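Local coordinates for protein acetyl-CoA acetyltransferase A (Ascaris suum, PDB 6BJA) that probably catalyses acetyl transfer between coenzyme A thioesters as a member of the thiolase family, and binds coenzyme A, at residues S98-A101 / I102-A106; G105-A108 / I109-G112; E158-M162 / G163-E167; Y173-T176 / R177-D181; G198-N201 / K202-V205. All coordinates share one frame; numbering follows the deposited sequence.

Contact 1: S98-A101 / I102-A106; sequences SMKA and IIMGA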
loop_
_atom_site.group_PDB
_atom_site.type_symbol
_atom_site.label_atom_id
_atom_site.label_comp_id
_atom_site.label_asym_id
_atom_site.label_seq_id
_atom_site.Cartn_x
_atom_site.Cartn_y
_atom_site.Cartn_z
ATOM N N SER A 98 -27.873 6.612 11.657
ATOM C CA SER A 98 -28.471 6.117 12.896
ATOM C C SER A 98 -29.775 6.802 13.235
ATOM O O SER A 98 -30.483 6.355 14.137
ATOM C CB SER A 98 -27.490 6.202 14.071
ATOM O OG SER A 98 -26.917 7.490 14.270
ATOM N N MET A 99 -30.125 7.876 12.516
ATOM C CA MET A 99 -31.505 8.307 12.583
ATOM C C MET A 99 -32.384 7.291 11.844
ATOM O O MET A 99 -33.452 6.941 12.312
ATOM C CB MET A 99 -31.683 9.703 11.997
ATOM C CG MET A 99 -33.107 10.162 12.046
ATOM S SD MET A 99 -33.613 10.684 13.679
ATOM C CE MET A 99 -32.743 12.280 13.868
ATOM N N LYS A 100 -31.928 6.823 10.690
ATOM C CA LYS A 100 -32.631 5.764 9.971
ATOM C C LYS A 100 -32.754 4.514 10.840
ATOM O O LYS A 100 -33.788 3.852 10.849
ATOM C CB LYS A 100 -31.912 5.464 8.645
ATOM C CG LYS A 100 -32.451 4.283 7.858
ATOM C CD LYS A 100 -33.902 4.453 7.449
ATOM C CE LYS A 100 -34.287 3.383 6.431
ATOM N NZ LYS A 100 -35.735 3.413 6.149
ATOM N N ALA A 101 -31.706 4.204 11.594
ATOM C CA ALA A 101 -31.756 3.053 12.488
ATOM C C ALA A 101 -32.902 3.194 13.471
ATOM O O ALA A 101 -33.645 2.234 13.708
ATOM C CB ALA A 101 -30.449 2.887 13.220
ATOM N N ILE A 102 -33.038 4.376 14.071
ATOM C CA ILE A 102 -34.114 4.612 15.026
ATOM C C ILE A 102 -35.482 4.503 14.331
ATOM O O ILE A 102 -36.408 3.900 14.865
ATOM C CB ILE A 102 -33.968 5.980 15.731
ATOM C CG1 ILE A 102 -32.731 5.968 16.628
ATOM C CG2 ILE A 102 -35.217 6.316 16.564
ATOM C CD1 ILE A 102 -32.315 7.324 17.149
ATOM N N ILE A 103 -35.597 5.062 13.128
ATOM C CA ILE A 103 -36.844 4.985 12.374
ATOM C C ILE A 103 -37.195 3.515 12.050
ATOM O O ILE A 103 -38.347 3.109 12.193
ATOM C CB ILE A 103 -36.752 5.862 11.107
ATOM C CG1 ILE A 103 -36.772 7.329 11.531
ATOM C CG2 ILE A 103 -37.920 5.559 10.169
ATOM C CD1 ILE A 103 -36.337 8.281 10.441
ATOM N N MET A 104 -36.203 2.709 11.682
ATOM C CA MET A 104 -36.425 1.292 11.414
ATOM C C MET A 104 -36.915 0.577 12.659
ATOM O O MET A 104 -37.764 -0.300 12.587
ATOM C CB MET A 104 -35.154 0.614 10.901
ATOM C CG MET A 104 -34.788 1.005 9.475
ATOM S SD MET A 104 -33.160 0.397 8.976
ATOM C CE MET A 104 -33.384 -1.397 9.056
ATOM N N GLY A 105 -36.354 0.932 13.802
ATOM C CA GLY A 105 -36.769 0.312 15.042
ATOM C C GLY A 105 -38.199 0.683 15.355
ATOM O O GLY A 105 -38.983 -0.156 15.768
ATOM N N ALA A 106 -38.540 1.956 15.166
ATOM C CA ALA A 106 -39.901 2.413 15.405
ATOM C C ALA A 106 -40.859 1.679 14.467
ATOM O O ALA A 106 -41.918 1.240 14.886
ATOM C CB ALA A 106 -40.016 3.926 15.227
#
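K100 O receives the backbone N of M104 at 2.8 Å, the shortest of the four hydrogen bonds, each spanning four residues, that tie S98-A101 to I102-A106 within helix 97-110. The same pair of residues also meets through its side chains. M104 sets CG anti to its own carbonyl carbon (chi1 -72°), which swings the methylene back over the preceding turn, with M104 CG 3.3 Å from K100 O. K100 answers by bending at chi2 (61°), so that its CE comes within 3.9 Å of M104 CG and the two chains cross obliquely. One position earlier the pattern recurs in purely apolar form, M99 CG lying 4.1 Å from I103 CD1. I102 likewise turns a branch back along the helix, its CG1 standing 3.4 Å from S98 O. The S98 hydroxyl looks elsewhere, bonding to G358 O and A362 N; M99 and I102 pack on helix 357-371, and M104 meets M104 of the second subunit. Such burial on several sides is consistent with the central helical layer of the thiolase fold. Chemically, the helix pays for its buried amides with its own carbonyls, while the lysine contributes its aliphatic stem to the packing and carries its ammonium onward to a long, weak ion pair with E287.

Contact 2: G105-A108 / I109-G112; sequences GAQA and IQVG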
loop_
_atom_site.group_PDB
_atom_site.type_symbol
_atom_site.label_atom_id
_atom_site.label_comp_id
_atom_site.label_asym_id
_atom_site.label_seq_id
_atom_site.Cartn_x
_atom_site.Cartn_y
_atom_site.Cartn_z
ATOM N N GLY A 105 -36.354 0.932 13.802
ATOM C CA GLY A 105 -36.769 0.312 15.042
ATOM C C GLY A 105 -38.199 0.683 15.355
ATOM O O GLY A 105 -38.983 -0.156 15.768
ATOM N N ALA A 106 -38.540 1.956 15.166
ATOM C CA ALA A 106 -39.901 2.413 15.405
ATOM C C ALA A 106 -40.859 1.679 14.467
ATOM O O ALA A 106 -41.918 1.240 14.886
ATOM C CB ALA A 106 -40.016 3.926 15.227
ATOM N N GLN A 107 -40.485 1.549 13.200
ATOM C CA GLN A 107 -41.347 0.861 12.244
ATOM C C GLN A 107 -41.574 -0.602 12.633
ATOM O O GLN A 107 -42.695 -1.103 12.550
ATOM C CB GLN A 107 -40.756 0.939 10.836
ATOM C CG GLN A 107 -41.763 0.598 9.751
ATOM C CD GLN A 107 -41.185 0.759 8.347
ATOM O OE1 GLN A 107 -40.532 -0.149 7.830
ATOM N NE2 GLN A 107 -41.409 1.927 7.736
ATOM N N ALA A 108 -40.514 -1.298 13.038
ATOM C CA ALA A 108 -40.636 -2.687 13.462
ATOM C C ALA A 108 -41.669 -2.845 14.569
ATOM O O ALA A 108 -42.399 -3.834 14.633
ATOM C CB ALA A 108 -39.298 -3.216 13.911
ATOM N N ILE A 109 -41.698 -1.880 15.478
ATOM C CA ILE A 109 -42.665 -1.881 16.563
ATOM C C ILE A 109 -44.056 -1.490 16.063
ATOM O O ILE A 109 -45.055 -2.129 16.411
ATOM C CB ILE A 109 -42.187 -0.933 17.692
ATOM C CG1 ILE A 109 -40.984 -1.562 18.390
ATOM C CG2 ILE A 109 -43.281 -0.659 18.709
ATOM C CD1 ILE A 109 -40.236 -0.622 19.345
ATOM N N GLN A 110 -44.121 -0.450 15.232
ATOM C CA GLN A 110 -45.391 0.036 14.711
ATOM C C GLN A 110 -46.166 -1.069 14.011
ATOM O O GLN A 110 -47.379 -1.156 14.143
ATOM C CB GLN A 110 -45.168 1.189 13.733
ATOM C CG GLN A 110 -44.737 2.460 14.405
ATOM C CD GLN A 110 -44.334 3.547 13.423
ATOM O OE1 GLN A 110 -43.970 3.272 12.268
ATOM N NE2 GLN A 110 -44.422 4.793 13.872
ATOM N N VAL A 111 -45.445 -1.917 13.288
ATOM C CA VAL A 111 -46.069 -2.917 12.434
ATOM C C VAL A 111 -46.379 -4.191 13.231
ATOM O O VAL A 111 -47.001 -5.121 12.702
ATOM C CB VAL A 111 -45.168 -3.227 11.216
ATOM C CG1 VAL A 111 -44.040 -4.184 11.569
ATOM C CG2 VAL A 111 -45.989 -3.772 10.052
ATOM N N GLY A 112 -45.937 -4.230 14.487
ATOM C CA GLY A 112 -46.239 -5.332 15.397
ATOM C C GLY A 112 -45.275 -6.507 15.317
ATOM O O GLY A 112 -45.483 -7.537 15.962
#
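I109, A108 and Q110 carry most of this contact, which closes the last turns of helix 97-110. I109 leans back on G105: its backbone N is hydrogen-bonded to G105 O at 3.2 Å, and its CG1 branch, beside the backbone N, lies 3.6 Å from the same G105 O. The glycine carbonyl thus meets both the amide and a side-chain branch of one residue. Q110 repeats the scheme more tightly. Its N reaches A106 O at 2.8 Å, and because CG is turned away from the carbonyl carbon (chi1 -72°), Q110 CG presses to 3.1 Å from A106 O. Beyond CG the chain runs extended, laying Q110 OE1 3.6 Å from Q107 CA. A108 takes part mainly through its carbonyl: V111 places CG1 between its backbone N and carbonyl carbon (chi1 80°), and V111 CG1 comes to rest 3.5 Å from A108 O.

The setting differs from side to side. I109 faces strands 11-23 and 257-267 of its own chain, whereas Q110 packs on V111 of the second subunit and V111 on Q107 of that subunit. At the end of the helix V111 N still bonds Q107 O, while G112, with a positive phi of 87°, turns its N to I109 O at 3.0 Å; A108 also shares a backbone hydrogen bond with R114. This reversal at a glycine, with bonds folded back into the final turn, is a Schellman motif terminating a helix.

Contact 3: E158-M162 / G163-E167; sequences EYQPM and GLCAE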
loop_
_atom_site.group_PDB
_atom_site.type_symbol
_atom_site.label_atom_id
_atom_site.label_comp_id
_atom_site.label_asym_id
_atom_site.label_seq_id
_atom_site.Cartn_x
_atom_site.Cartn_y
_atom_site.Cartn_z
ATOM N N GLU A 158 -22.058 14.308 -7.386
ATOM C CA GLU A 158 -21.416 15.533 -7.845
ATOM C C GLU A 158 -19.893 15.420 -7.912
ATOM O O GLU A 158 -19.219 16.258 -8.509
ATOM C CB GLU A 158 -21.798 16.697 -6.917
ATOM C CG GLU A 158 -23.272 17.080 -6.975
ATOM C CD GLU A 158 -23.627 17.917 -8.196
ATOM O OE1 GLU A 158 -22.709 18.322 -8.943
ATOM O OE2 GLU A 158 -24.830 18.172 -8.404
ATOM N N TYR A 159 -19.357 14.395 -7.271
ATOM C CA TYR A 159 -17.923 14.159 -7.186
ATOM C C TYR A 159 -17.192 15.402 -6.707
ATOM O O TYR A 159 -16.222 15.865 -7.298
ATOM C CB TYR A 159 -17.378 13.661 -8.522
ATOM C CG TYR A 159 -17.871 12.247 -8.827
ATOM C CD1 TYR A 159 -17.540 11.173 -7.990
ATOM C CD2 TYR A 159 -18.682 11.995 -9.921
ATOM C CE1 TYR A 159 -18.006 9.876 -8.248
ATOM C CE2 TYR A 159 -19.149 10.713 -10.192
ATOM C CZ TYR A 159 -18.808 9.657 -9.355
ATOM O OH TYR A 159 -19.269 8.374 -9.619
ATOM N N GLN A 160 -17.680 15.929 -5.593
ATOM C CA GLN A 160 -17.015 17.028 -4.914
ATOM C C GLN A 160 -17.340 16.953 -3.447
ATOM O O GLN A 160 -18.291 16.287 -3.053
ATOM C CB GLN A 160 -17.438 18.381 -5.470
ATOM C CG GLN A 160 -18.918 18.626 -5.469
ATOM C CD GLN A 160 -19.267 19.875 -6.278
ATOM O OE1 GLN A 160 -18.601 20.190 -7.263
ATOM N NE2 GLN A 160 -20.287 20.608 -5.842
ATOM N N PRO A 161 -16.556 17.646 -2.623
ATOM C CA PRO A 161 -16.776 17.576 -1.181
ATOM C C PRO A 161 -18.136 18.126 -0.777
ATOM O O PRO A 161 -18.618 19.072 -1.390
ATOM C CB PRO A 161 -15.650 18.451 -0.617
ATOM C CG PRO A 161 -14.612 18.464 -1.692
ATOM C CD PRO A 161 -15.357 18.426 -2.970
ATOM N N MET A 162 -18.743 17.559 0.255
ATOM C CA MET A 162 -20.010 18.085 0.738
ATOM C C MET A 162 -19.868 19.580 1.100
ATOM O O MET A 162 -20.801 20.341 0.897
ATOM C CB MET A 162 -20.522 17.278 1.930
ATOM C CG MET A 162 -21.081 15.870 1.534
ATOM S SD MET A 162 -21.708 15.023 2.993
ATOM C CE MET A 162 -20.255 14.768 3.996
ATOM N N GLY A 163 -18.706 19.993 1.590
ATOM C CA GLY A 163 -18.514 21.402 1.922
ATOM C C GLY A 163 -18.555 22.327 0.720
ATOM O O GLY A 163 -18.949 23.485 0.842
ATOM N N LEU A 164 -18.139 21.852 -0.446
ATOM C CA LEU A 164 -18.279 22.642 -1.661
ATOM C C LEU A 164 -19.736 22.739 -2.058
ATOM O O LEU A 164 -20.203 23.792 -2.462
ATOM C CB LEU A 164 -17.465 22.046 -2.810
ATOM C CG LEU A 164 -17.497 22.853 -4.110
ATOM C CD1 LEU A 164 -17.088 24.317 -3.896
ATOM C CD2 LEU A 164 -16.587 22.201 -5.124
ATOM N N CYS A 165 -20.459 21.628 -1.972
ATOM C CA CYS A 165 -21.893 21.631 -2.203
ATOM C C CYS A 165 -22.604 22.638 -1.299
ATOM O O CYS A 165 -23.492 23.364 -1.720
ATOM C CB CYS A 165 -22.476 20.243 -1.964
ATOM S SG CYS A 165 -21.893 18.967 -3.153
ATOM N N ALA A 166 -22.219 22.666 -0.040
ATOM C CA ALA A 166 -22.913 23.518 0.917
ATOM C C ALA A 166 -22.736 25.009 0.595
ATOM O O ALA A 166 -23.556 25.835 1.011
ATOM C CB ALA A 166 -22.440 23.201 2.321
ATOM N N GLU A 167 -21.659 25.354 -0.103
ATOM C CA GLU A 167 -21.460 26.733 -0.547
ATOM C C GLU A 167 -22.601 27.195 -1.439
ATOM O O GLU A 167 -22.925 28.389 -1.469
ATOM C CB GLU A 167 -20.138 26.909 -1.294
ATOM C CG GLU A 167 -18.873 26.812 -0.461
ATOM C CD GLU A 167 -18.570 28.064 0.369
ATOM O OE1 GLU A 167 -19.431 28.976 0.445
ATOM O OE2 GLU A 167 -17.465 28.103 0.936
#
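Q160 holds CG between its backbone N and carbonyl carbon (chi1 55°) and then runs extended, while C165 keeps SG beside its own backbone N (chi1 -65°); together these torsions bring the amide of one to the sulfur of the other. Q160 NE2 donates to C165 SG at 3.5 Å, with an N-H...S angle of 165° and the sulfur almost in the amide plane. L164 lies over a face of the same amide, its side chain crossing the glutamine at about a right angle, with L164 CD2 3.6 Å from Q160 OE1. P161, at the N-cap of helix 162-172, offers its carbonyl to the first turn: C165 N bonds P161 O at 3.2 Å, and L164 N makes a weak bond to the same oxygen. P161 CD also touches L164 CB at 4.2 Å. Just upstream, Y159 and Q160 form a G1 beta bulge opposite D155. M162 begins the helix, its O accepting from A166 N, and its side chain touches coenzyme A. The chemistry is that of a soft acceptor: a thiol sulfur, long but straight in its bond, probably helps fix the rotation of the glutamine amide, close in sequence to the M162 that touches the coenzyme.

Contact 4: Y173-T176 / R177-D181; sequences YAFT and REQLD. With ACT (acetate ion), chain B.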
loop_
_atom_site.group_PDB
_atom_site.type_symbol
_atom_site.label_atom_id
_atom_site.label_comp_id
_atom_site.label_asym_id
_atom_site.label_seq_id
_atom_site.Cartn_x
_atom_site.Cartn_y
_atom_site.Cartn_z
ATOM N N TYR A 173 -29.020 31.633 0.187
ATOM C CA TYR A 173 -29.594 32.372 1.314
ATOM C C TYR A 173 -28.899 33.705 1.562
ATOM O O TYR A 173 -29.265 34.410 2.498
ATOM C CB TYR A 173 -29.524 31.530 2.603
ATOM C CG TYR A 173 -30.612 30.498 2.716
ATOM C CD1 TYR A 173 -31.836 30.802 3.285
ATOM C CD2 TYR A 173 -30.419 29.212 2.241
ATOM C CE1 TYR A 173 -32.841 29.857 3.378
ATOM C CE2 TYR A 173 -31.413 28.262 2.326
ATOM C CZ TYR A 173 -32.621 28.575 2.897
ATOM O OH TYR A 173 -33.609 27.598 2.959
ATOM N N ALA A 174 -27.889 34.011 0.747
ATOM C CA ALA A 174 -27.074 35.216 0.882
ATOM C C ALA A 174 -26.407 35.278 2.251
ATOM O O ALA A 174 -26.200 36.351 2.828
ATOM C CB ALA A 174 -27.928 36.464 0.617
ATOM N N PHE A 175 -26.048 34.109 2.784
ATOM C CA PHE A 175 -25.296 34.072 4.021
ATOM C C PHE A 175 -23.863 34.537 3.800
ATOM O O PHE A 175 -23.330 34.509 2.688
ATOM C CB PHE A 175 -25.290 32.660 4.628
ATOM C CG PHE A 175 -26.614 32.214 5.186
ATOM C CD1 PHE A 175 -27.434 33.058 5.920
ATOM C CD2 PHE A 175 -27.032 30.911 5.001
ATOM C CE1 PHE A 175 -28.656 32.597 6.440
ATOM C CE2 PHE A 175 -28.234 30.457 5.522
ATOM C CZ PHE A 175 -29.044 31.284 6.236
ATOM N N THR A 176 -23.256 34.994 4.889
ATOM C CA THR A 176 -21.930 35.576 4.879
ATOM C C THR A 176 -20.959 34.829 5.772
ATOM O O THR A 176 -21.355 34.147 6.728
ATOM C CB THR A 176 -21.978 37.040 5.353
ATOM O OG1 THR A 176 -22.471 37.083 6.704
ATOM C CG2 THR A 176 -22.893 37.862 4.492
ATOM N N ARG A 177 -19.680 34.960 5.449
ATOM C CA ARG A 177 -18.600 34.477 6.307
ATOM C C ARG A 177 -18.816 34.912 7.750
ATOM O O ARG A 177 -18.628 34.140 8.713
ATOM C CB ARG A 177 -17.265 35.003 5.776
ATOM C CG ARG A 177 -16.054 34.742 6.624
ATOM C CD ARG A 177 -15.746 33.245 6.776
ATOM N NE ARG A 177 -14.527 33.066 7.554
ATOM C CZ ARG A 177 -13.298 33.043 7.042
ATOM N NH1 ARG A 177 -13.099 33.144 5.734
ATOM N NH2 ARG A 177 -12.253 32.907 7.837
ATOM N N GLU A 178 -19.202 36.178 7.905
ATOM C CA GLU A 178 -19.454 36.716 9.220
ATOM C C GLU A 178 -20.531 35.951 9.983
ATOM O O GLU A 178 -20.333 35.637 11.172
ATOM C CB GLU A 178 -19.839 38.195 9.097
ATOM C CG GLU A 178 -18.675 39.095 8.715
ATOM C CD GLU A 178 -18.333 39.150 7.218
ATOM O OE1 GLU A 178 -19.000 38.500 6.382
ATOM O OE2 GLU A 178 -17.378 39.893 6.879
ATOM N N GLN A 179 -21.643 35.630 9.326
ATOM C CA GLN A 179 -22.697 34.830 9.959
ATOM C C GLN A 179 -22.254 33.401 10.229
ATOM O O GLN A 179 -22.564 32.865 11.296
ATOM C CB GLN A 179 -23.954 34.791 9.114
ATOM C CG GLN A 179 -24.669 36.139 8.988
ATOM C CD GLN A 179 -25.644 36.125 7.867
ATOM O OE1 GLN A 179 -25.248 36.105 6.702
ATOM N NE2 GLN A 179 -26.935 36.102 8.194
ATOM N N LEU A 180 -21.553 32.787 9.277
ATOM C CA LEU A 180 -21.113 31.393 9.472
ATOM C C LEU A 180 -20.148 31.305 10.659
ATOM O O LEU A 180 -20.241 30.397 11.503
ATOM C CB LEU A 180 -20.444 30.830 8.199
ATOM C CG LEU A 180 -21.360 30.123 7.203
ATOM C CD1 LEU A 180 -22.558 30.944 6.834
ATOM C CD2 LEU A 180 -20.543 29.759 5.964
ATOM N N ASP A 181 -19.223 32.257 10.746
ATOM C CA ASP A 181 -18.238 32.255 11.831
ATOM C C ASP A 181 -18.900 32.563 13.175
ATOM O O ASP A 181 -18.589 31.911 14.177
ATOM C CB ASP A 181 -17.118 33.274 11.562
ATOM C CG ASP A 181 -16.092 32.774 10.560
ATOM O OD1 ASP A 181 -16.140 31.566 10.178
ATOM O OD2 ASP A 181 -15.222 33.592 10.177
HETATM C C ACT B . -9.700 34.531 4.296
HETATM O O ACT B . -9.027 33.929 3.423
HETATM O OXT ACT B . -10.938 34.582 4.104
HETATM C CH3 ACT B . -9.054 35.170 5.488
#
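T176 and Q179 make the tight part of this contact. Q179 OE1 accepts from T176 N at 2.9 Å and again, at 2.9 Å, from T176 OG1, so one amide oxygen is gripped twice by the same threonine. The hydroxyl is brought into place by a chi1 of 61°, with OG1 between the backbone N and the carbonyl carbon. It works in both directions, since Q179 N donates to T176 OG1 at 3.1 Å with an N-H...O angle of 160°. F175 pads this cluster: Q179 OE1 stands near the ring plane, 3.8 Å from F175 CD1, with the ring and amide planes 73° apart. On the inner side F175 CB rests 3.9 Å from L180 CD1, and both residues continue into V170 of helix 162-172 and L331 of helix 327-337.

Side chain to amide and amide to side chain, the exchange is a capping box, with T176 as the N-cap of helix 177-197. It follows directly on a Schellman motif at A174, so the chain leaves helix 162-172 and enters the next one within a few residues.

The solvent side is looser: E178 is exposed and brings only its OE1 to 3.5 Å from T176 CB. R177 reaches other partners and is well held through two of its nitrogens, NE in a salt bridge with D181 OD2 at 2.8 Å and NH2 on the carbonyls of V233 and L236. By contrast, R177 NH1 makes a weak 3.1 Å bond to OXT of an acetate probably taken from the crystallisation liquor, which H237 also binds.

Contact 5: G198-N201 / K202-V205; sequences GAFN and KEVV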
loop_
_atom_site.group_PDB
_atom_site.type_symbol
_atom_site.label_atom_id
_atom_site.label_comp_id
_atom_site.label_asym_id
_atom_site.label_seq_id
_atom_site.Cartn_x
_atom_site.Cartn_y
_atom_site.Cartn_z
ATOM N N GLY A 198 -22.780 20.967 33.619
ATOM C CA GLY A 198 -23.146 19.581 33.776
ATOM C C GLY A 198 -24.364 19.140 32.988
ATOM O O GLY A 198 -25.016 18.167 33.324
ATOM N N ALA A 199 -24.691 19.872 31.929
ATOM C CA ALA A 199 -25.924 19.612 31.210
ATOM C C ALA A 199 -25.946 18.308 30.427
ATOM O O ALA A 199 -27.017 17.848 30.050
ATOM C CB ALA A 199 -26.202 20.766 30.275
ATOM N N PHE A 200 -24.776 17.716 30.214
ATOM C CA PHE A 200 -24.685 16.458 29.487
ATOM C C PHE A 200 -24.585 15.284 30.455
ATOM O O PHE A 200 -24.371 14.143 30.029
ATOM C CB PHE A 200 -23.471 16.442 28.525
ATOM C CG PHE A 200 -23.615 17.337 27.318
ATOM C CD1 PHE A 200 -24.632 17.135 26.419
ATOM C CD2 PHE A 200 -22.717 18.360 27.094
ATOM C CE1 PHE A 200 -24.750 17.934 25.294
ATOM C CE2 PHE A 200 -22.830 19.154 25.957
ATOM C CZ PHE A 200 -23.854 18.928 25.080
ATOM N N ASN A 201 -24.760 15.527 31.752
ATOM C CA ASN A 201 -24.534 14.458 32.725
ATOM C C ASN A 201 -25.585 13.373 32.741
ATOM O O ASN A 201 -25.312 12.282 33.264
ATOM C CB ASN A 201 -24.405 15.043 34.123
ATOM C CG ASN A 201 -23.096 15.778 34.324
ATOM O OD1 ASN A 201 -22.236 15.802 33.441
ATOM N ND2 ASN A 201 -22.941 16.387 35.482
ATOM N N LYS A 202 -26.764 13.601 32.162
ATOM C CA LYS A 202 -27.770 12.527 32.087
ATOM C C LYS A 202 -27.513 11.555 30.957
ATOM O O LYS A 202 -27.996 10.426 31.001
ATOM C CB LYS A 202 -29.181 13.083 31.900
ATOM C CG LYS A 202 -29.634 13.967 33.072
ATOM C CD LYS A 202 -31.074 14.438 32.912
ATOM C CE LYS A 202 -31.219 15.420 31.766
ATOM N NZ LYS A 202 -32.639 15.937 31.662
ATOM N N GLU A 203 -26.799 12.006 29.930
ATOM C CA GLU A 203 -26.692 11.250 28.685
ATOM C C GLU A 203 -25.340 10.631 28.390
ATOM O O GLU A 203 -25.271 9.658 27.643
ATOM C CB GLU A 203 -27.071 12.162 27.507
ATOM C CG GLU A 203 -26.029 13.199 27.083
ATOM C CD GLU A 203 -26.646 14.262 26.195
ATOM O OE1 GLU A 203 -26.194 14.452 25.020
ATOM O OE2 GLU A 203 -27.595 14.931 26.686
ATOM N N VAL A 204 -24.266 11.217 28.905
ATOM C CA VAL A 204 -22.921 10.754 28.570
ATOM C C VAL A 204 -22.492 9.612 29.457
ATOM O O VAL A 204 -22.632 9.683 30.695
ATOM C CB VAL A 204 -21.884 11.910 28.663
ATOM C CG1 VAL A 204 -20.471 11.388 28.475
ATOM C CG2 VAL A 204 -22.151 12.931 27.578
ATOM N N VAL A 205 -21.954 8.572 28.838
ATOM C CA VAL A 205 -21.414 7.439 29.573
ATOM C C VAL A 205 -19.901 7.428 29.350
ATOM O O VAL A 205 -19.420 7.568 28.219
ATOM C CB VAL A 205 -22.111 6.145 29.135
ATOM C CG1 VAL A 205 -23.605 6.345 29.264
ATOM C CG2 VAL A 205 -21.801 5.815 27.734
HETATM O O HOH W 1 -27.759 15.108 29.507
HETATM O O HOH W 2 -24.904 9.680 32.371
#
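F200 and E203 set a ring beside a carboxylate: the side chains run side by side, pointing the same way, with their planes 77° apart. F200 belongs to a type I beta turn, G198 to N201, entered from helix 177-197 through a Schellman motif at G198. E203 OE2 lies at the ring edge, in its plane, whereas OE1 approaches obliquely, with E203 OE1 3.4 Å from F200 CD1. Beyond the two segments the ring also meets W195 and forms a cation-pi pair with R18. The same arginine makes a salt bridge with E203 OE1, which T367 also bonds, so ring and carboxylate share one cationic partner.

Past the turn the chain coils on, and F200 O accepts two amides: V204 N at 3.1 Å and, from well above the carbonyl plane, E203 N at 3.2 Å. V204 adds an apolar touch, its CG2 lying 3.9 Å from F200 CB, before the chain moves on to strand 207-208. E203 can fold back over the turn because its CG sits between the backbone N and the carbonyl carbon (chi1 76°). K202, on the exposed side, sends NZ to H370 O.

Two waters bridge the loop. One donates to A199 O at 2.9 Å and to E203 OE2 at 2.8 Å, linking the turn to the carboxylate. The other bridges two carbonyls, giving one hydrogen to N201 O at 2.8 Å and one to V204 O at 2.8 Å.

Overall arrangement
All five contacts are local, yet together they sample the fold from core to surface. Contacts 1 and 2 overlap on helix 97-110, sharing G105 and A106, their centres 10 Å apart, and both touch the second subunit. Contact 1 begins near the catalytic centre, with the S98 side chain about 8 Å from that of the predicted active-site H355. Contact 3 lies nearer the ligand, the M162 side chain about 3 Å from coenzyme A. Contact 4 follows it in the chain, nearest atoms about 6 Å apart, with the R177 side chain about 9 Å from the coenzyme. Contact 5, beyond helix 177-197, lies 32 Å from contact 4 between centres.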